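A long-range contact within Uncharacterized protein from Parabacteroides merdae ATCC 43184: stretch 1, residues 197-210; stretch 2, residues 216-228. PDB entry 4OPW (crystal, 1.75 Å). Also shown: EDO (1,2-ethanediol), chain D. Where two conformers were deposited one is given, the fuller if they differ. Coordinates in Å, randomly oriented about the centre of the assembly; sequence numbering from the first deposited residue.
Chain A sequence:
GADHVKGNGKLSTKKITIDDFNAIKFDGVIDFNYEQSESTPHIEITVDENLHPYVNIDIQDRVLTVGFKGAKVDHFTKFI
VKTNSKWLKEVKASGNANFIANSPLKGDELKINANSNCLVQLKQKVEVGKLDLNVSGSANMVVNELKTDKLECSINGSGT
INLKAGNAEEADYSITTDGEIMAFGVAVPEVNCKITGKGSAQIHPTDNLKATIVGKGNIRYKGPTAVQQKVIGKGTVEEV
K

Stretch 1 (197-210) GKGSAQIHPTDNLK
Stretch 2, residues 216-228: KGNIRYKGPTAVQ

Backbone hydrogen bonds between parallel β-strands hold the two stretches together and set their register. In the first ladder Asn 218 N donates to Gly 199 O (2.9 Å), Ala 201 N to Asn 218 O (3.0 Å), Arg 220 N to Ala 201 O (2.8 Å, nearly linear at 176°), Ile 203 N to Arg 220 O (2.9 Å) and Lys 222 N to Ile 203 O (3.0 Å). Beyond a corner in stretch 1 at Thr 206 and Asp 207, and a cis peptide bond before Pro 224 in stretch 2, the pattern resumes: Ala 226 N to Asp 207 O (3.0 Å), Leu 209 N to Ala 226 O (2.9 Å), Gln 228 N to Leu 209 O (3.0 Å). Ala 201, Ile 203 and Leu 209 thus use both N and O, as parallel pairing requires.

Each strand residue pairs with one 18 positions further along, so that Ser 200 to Ile 203 lie beside Asn 218 to Tyr 221 and Asn 208 to Lys 210 beside Ala 226 to Gln 228, with paired CA atoms 4.8 to 5.0 Å apart. The first pair of strands crosses at -27°, the second at -15°. Most strand residues are extended, near -120/130°; Ala 226 (-76/144°), Ile 203 (-135/164°) and Tyr 221 (-128/154°) depart from this.

Side chains reinforce both ladders. Asn 208 (chi1 -158°, chi2 74°) and Gln 228 (chi1 m, chi2 p) join their amides in a reciprocal pair, Asn 208 ND2 to Gln 228 OE1 at 2.8 Å and Gln 228 NE2 to Asn 208 OD1 at 2.9 Å; a carboxamide suits both places because each end both donates and accepts. Just before the corner, His 204, chi1 t and chi2 26°, turns its ring edge to the neighbouring backbone, and ND1 donates to Lys 222 O (2.9 Å). Thr 225, also t, bonds within its own stretch, OG1 to Ala 226 O (3.1 Å).

At the opposite end Gly 217 N donates to Gly 197 O (3.0 Å). Glycine fits all three positions here: Gly 197 (phi/psi 105/-137°) and Gly 199 (142/174°) have angles that would jam a CB against the preceding carbonyl, while a CB on Gly 217 would lie only 3.2 Å from Gly 197 O. Water 1 links Gly 199 O to Asn 218 ND2, 3.0 Å from each.

Packing completes the contact, which buries 985 Å² in all. Ala 201 and Ile 203 share a face with Ile 219 (m, t) and Tyr 221 (p, chi2 -91°); past the corner, Leu 209 shares one with Val 227 (t). Ile 203 (p, t) places CD1 3.7 Å from Ile 219 CG2 and CG1 3.8 Å from Tyr 221 CB; Pro 205 CD also lies 3.8 Å from Tyr 221 CB. Leu 209 (t, p), covered most by the other stretch, brings CD2 3.9 Å from Tyr 221 CD1 and 4.1 Å from Val 227 CG1, bridging the two ladders. Ser 200, Gln 202, Asn 218 and Arg 220 (m, m, t) occupy the other face of the first ladder, where polar groups remain partly exposed; Arg 220 NH1 donates to Ile 219 O (3.0 Å).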

# COMPACT_ATOMS: atom_id res chain seq x y z
N GLY A 197 0.62 21.81 4.38
CA GLY A 197 -0.77 21.83 4.82
C GLY A 197 -0.86 21.22 6.20
O GLY A 197 0.01 21.46 7.05
N LYS A 198 -1.88 20.39 6.42
CA LYS A 198 -2.06 19.71 7.71
C LYS A 198 -1.37 18.36 7.68
O LYS A 198 -0.94 17.87 6.63
CB LYS A 198 -3.57 19.52 8.01
CG LYS A 198 -4.39 20.79 8.18
CD LYS A 198 -5.86 20.59 7.74
CE LYS A 198 -6.71 19.79 8.70
NZ LYS A 198 -8.13 19.74 8.25
N GLY A 199 -1.30 17.74 8.85
CA GLY A 199 -0.76 16.39 8.92
C GLY A 199 0.09 16.12 10.13
O GLY A 199 0.39 17.00 10.93
N SER A 200 0.46 14.86 10.26
CA SER A 200 1.23 14.39 11.40
C SER A 200 2.21 13.32 10.95
O SER A 200 1.81 12.32 10.35
CB SER A 200 0.29 13.85 12.48
OG SER A 200 0.97 13.11 13.48
N ALA A 201 3.50 13.55 11.23
CA ALA A 201 4.51 12.55 10.93
C ALA A 201 5.24 12.16 12.20
O ALA A 201 5.72 13.04 12.91
CB ALA A 201 5.50 13.04 9.87
N GLN A 202 5.29 10.86 12.51
CA GLN A 202 6.01 10.28 13.66
C GLN A 202 7.17 9.52 13.08
O GLN A 202 6.95 8.58 12.31
CB GLN A 202 5.09 9.38 14.47
CG GLN A 202 3.95 10.12 15.15
CD GLN A 202 3.01 9.18 15.85
OE1 GLN A 202 2.99 7.97 15.60
NE2 GLN A 202 2.20 9.71 16.74
N ILE A 203 8.40 9.96 13.34
CA ILE A 203 9.56 9.38 12.66
C ILE A 203 10.70 9.08 13.63
O ILE A 203 10.68 9.56 14.77
CB ILE A 203 10.01 10.34 11.51
CG1 ILE A 203 10.39 11.74 12.07
CG2 ILE A 203 8.93 10.42 10.42
CD1 ILE A 203 10.90 12.73 11.02
N HIS A 204 11.67 8.25 13.19
CA HIS A 204 12.79 7.87 14.06
C HIS A 204 14.14 8.01 13.32
O HIS A 204 14.77 7.01 12.96
CB HIS A 204 12.56 6.44 14.61
CG HIS A 204 13.63 5.91 15.52
ND1 HIS A 204 14.45 6.75 16.26
CD2 HIS A 204 13.96 4.63 15.81
CE1 HIS A 204 15.28 5.96 16.92
NE2 HIS A 204 15.01 4.67 16.69
N PRO A 205 14.59 9.28 13.07
CA PRO A 205 15.93 9.49 12.49
C PRO A 205 17.01 9.14 13.52
O PRO A 205 16.81 9.44 14.69
CB PRO A 205 15.95 10.99 12.13
CG PRO A 205 14.64 11.54 12.59
CD PRO A 205 13.99 10.56 13.49
N THR A 206 18.10 8.47 13.12
CA THR A 206 19.13 8.08 14.09
C THR A 206 20.45 8.84 13.87
O THR A 206 21.41 8.64 14.63
CB THR A 206 19.34 6.57 14.12
OG1 THR A 206 19.84 6.15 12.86
CG2 THR A 206 18.08 5.80 14.53
N ASP A 207 20.51 9.73 12.86
CA ASP A 207 21.73 10.51 12.66
C ASP A 207 21.39 11.94 12.25
O ASP A 207 21.83 12.88 12.92
CB ASP A 207 22.67 9.85 11.64
CG ASP A 207 23.96 10.63 11.44
OD1 ASP A 207 24.70 10.82 12.43
OD2 ASP A 207 24.21 11.09 10.31
N ASN A 208 20.62 12.10 11.14
CA ASN A 208 20.26 13.43 10.68
C ASN A 208 18.84 13.49 10.17
O ASN A 208 18.36 12.55 9.53
CB ASN A 208 21.20 13.92 9.59
CG ASN A 208 21.21 15.42 9.45
OD1 ASN A 208 21.77 16.15 10.28
ND2 ASN A 208 20.57 15.91 8.40
N LEU A 209 18.20 14.63 10.44
CA LEU A 209 16.85 14.91 10.00
C LEU A 209 16.78 16.28 9.36
O LEU A 209 17.18 17.27 9.97
CB LEU A 209 15.86 14.85 11.19
CG LEU A 209 14.44 15.44 10.93
CD1 LEU A 209 13.67 14.62 9.89
CD2 LEU A 209 13.65 15.60 12.24
N LYS A 210 16.25 16.33 8.13
CA LYS A 210 15.98 17.57 7.41
C LYS A 210 14.46 17.72 7.40
O LYS A 210 13.77 16.88 6.81
CB LYS A 210 16.60 17.56 6.01
CG LYS A 210 18.13 17.61 6.03
CD LYS A 210 18.65 17.63 4.64
CE LYS A 210 20.14 17.51 4.57
NZ LYS A 210 20.57 17.84 3.21
N LYS A 216 0.10 23.93 9.24
CA LYS A 216 -0.19 23.48 10.62
C LYS A 216 0.31 22.06 10.95
O LYS A 216 0.19 21.62 12.10
CB LYS A 216 -1.71 23.52 10.87
CG LYS A 216 -2.27 24.93 11.05
CD LYS A 216 -3.79 24.93 10.97
CE LYS A 216 -4.33 26.05 10.10
NZ LYS A 216 -4.12 27.40 10.70
N GLY A 217 0.83 21.35 9.96
CA GLY A 217 1.34 20.00 10.14
C GLY A 217 2.45 19.89 11.16
O GLY A 217 3.24 20.83 11.33
N ASN A 218 2.51 18.76 11.87
CA ASN A 218 3.52 18.55 12.91
C ASN A 218 4.41 17.36 12.64
O ASN A 218 3.93 16.31 12.20
CB ASN A 218 2.86 18.37 14.27
CG ASN A 218 2.17 19.61 14.75
OD1 ASN A 218 2.81 20.63 14.98
ND2 ASN A 218 0.85 19.57 14.81
N ILE A 219 5.69 17.52 12.94
CA ILE A 219 6.68 16.46 12.84
C ILE A 219 7.12 16.12 14.26
O ILE A 219 7.55 17.01 15.01
CB ILE A 219 7.87 16.85 11.94
CG1 ILE A 219 7.42 17.07 10.48
CG2 ILE A 219 9.01 15.78 12.05
CD1 ILE A 219 8.50 17.69 9.56
N ARG A 220 6.98 14.85 14.65
CA ARG A 220 7.41 14.41 15.97
C ARG A 220 8.45 13.33 15.75
O ARG A 220 8.22 12.41 14.97
CB ARG A 220 6.22 13.94 16.84
CG ARG A 220 5.24 15.07 17.22
CD ARG A 220 5.87 16.14 18.10
NE ARG A 220 4.94 17.23 18.39
CZ ARG A 220 4.85 18.37 17.70
NH1 ARG A 220 5.60 18.56 16.63
NH2 ARG A 220 3.99 19.31 18.06
N TYR A 221 9.64 13.47 16.36
CA TYR A 221 10.69 12.50 16.11
C TYR A 221 11.28 11.92 17.38
O TYR A 221 11.29 12.56 18.43
CB TYR A 221 11.82 13.14 15.26
CG TYR A 221 12.60 14.23 15.97
CD1 TYR A 221 12.21 15.57 15.88
CD2 TYR A 221 13.74 13.93 16.70
CE1 TYR A 221 12.93 16.57 16.52
CE2 TYR A 221 14.46 14.93 17.35
CZ TYR A 221 14.06 16.25 17.25
OH TYR A 221 14.77 17.23 17.89
N LYS A 222 11.81 10.71 17.26
CA LYS A 222 12.57 10.07 18.34
C LYS A 222 14.00 10.03 17.88
O LYS A 222 14.27 9.64 16.74
CB LYS A 222 12.02 8.67 18.69
CG LYS A 222 10.78 8.78 19.56
CD LYS A 222 10.11 7.46 19.85
CE LYS A 222 8.77 7.71 20.52
NZ LYS A 222 8.07 6.45 20.87
N GLY A 223 14.91 10.51 18.71
CA GLY A 223 16.31 10.52 18.33
C GLY A 223 17.14 9.54 19.14
O GLY A 223 16.68 8.43 19.42
N PRO A 224 18.35 9.94 19.56
CA PRO A 224 19.02 11.24 19.28
C PRO A 224 19.32 11.44 17.80
O PRO A 224 19.69 10.49 17.10
CB PRO A 224 20.34 11.14 20.07
CG PRO A 224 20.15 10.01 21.06
CD PRO A 224 19.21 9.06 20.38
N THR A 225 19.18 12.68 17.30
CA THR A 225 19.48 13.03 15.90
C THR A 225 19.74 14.51 15.77
O THR A 225 19.14 15.29 16.51
CB THR A 225 18.30 12.62 14.96
OG1 THR A 225 18.60 12.96 13.59
CG2 THR A 225 16.97 13.24 15.34
N ALA A 226 20.61 14.89 14.81
CA ALA A 226 20.83 16.29 14.47
C ALA A 226 19.63 16.74 13.64
O ALA A 226 19.05 15.91 12.91
CB ALA A 226 22.12 16.46 13.68
N VAL A 227 19.19 17.99 13.81
CA VAL A 227 18.00 18.46 13.09
C VAL A 227 18.27 19.80 12.41
O VAL A 227 18.75 20.73 13.06
CB VAL A 227 16.75 18.56 14.04
CG1 VAL A 227 15.51 19.04 13.30
CG2 VAL A 227 16.45 17.23 14.74
N GLN A 228 17.95 19.90 11.11
CA GLN A 228 17.95 21.15 10.34
C GLN A 228 16.50 21.35 9.90
O GLN A 228 15.92 20.44 9.28
CB GLN A 228 18.91 21.14 9.15
CG GLN A 228 20.38 20.92 9.52
CD GLN A 228 20.71 19.44 9.54
OE1 GLN A 228 20.41 18.69 8.60
NE2 GLN A 228 21.33 18.99 10.62
C1 EDO D . 20.04 2.53 14.87
O1 EDO D . 18.76 2.17 15.37
C2 EDO D . 20.09 2.32 13.35
O2 EDO D . 19.67 3.50 12.67
O HOH W 1 -0.69 17.23 13.69
O HOH W 2 -2.20 19.25 11.37
O HOH W 3 3.05 14.25 14.88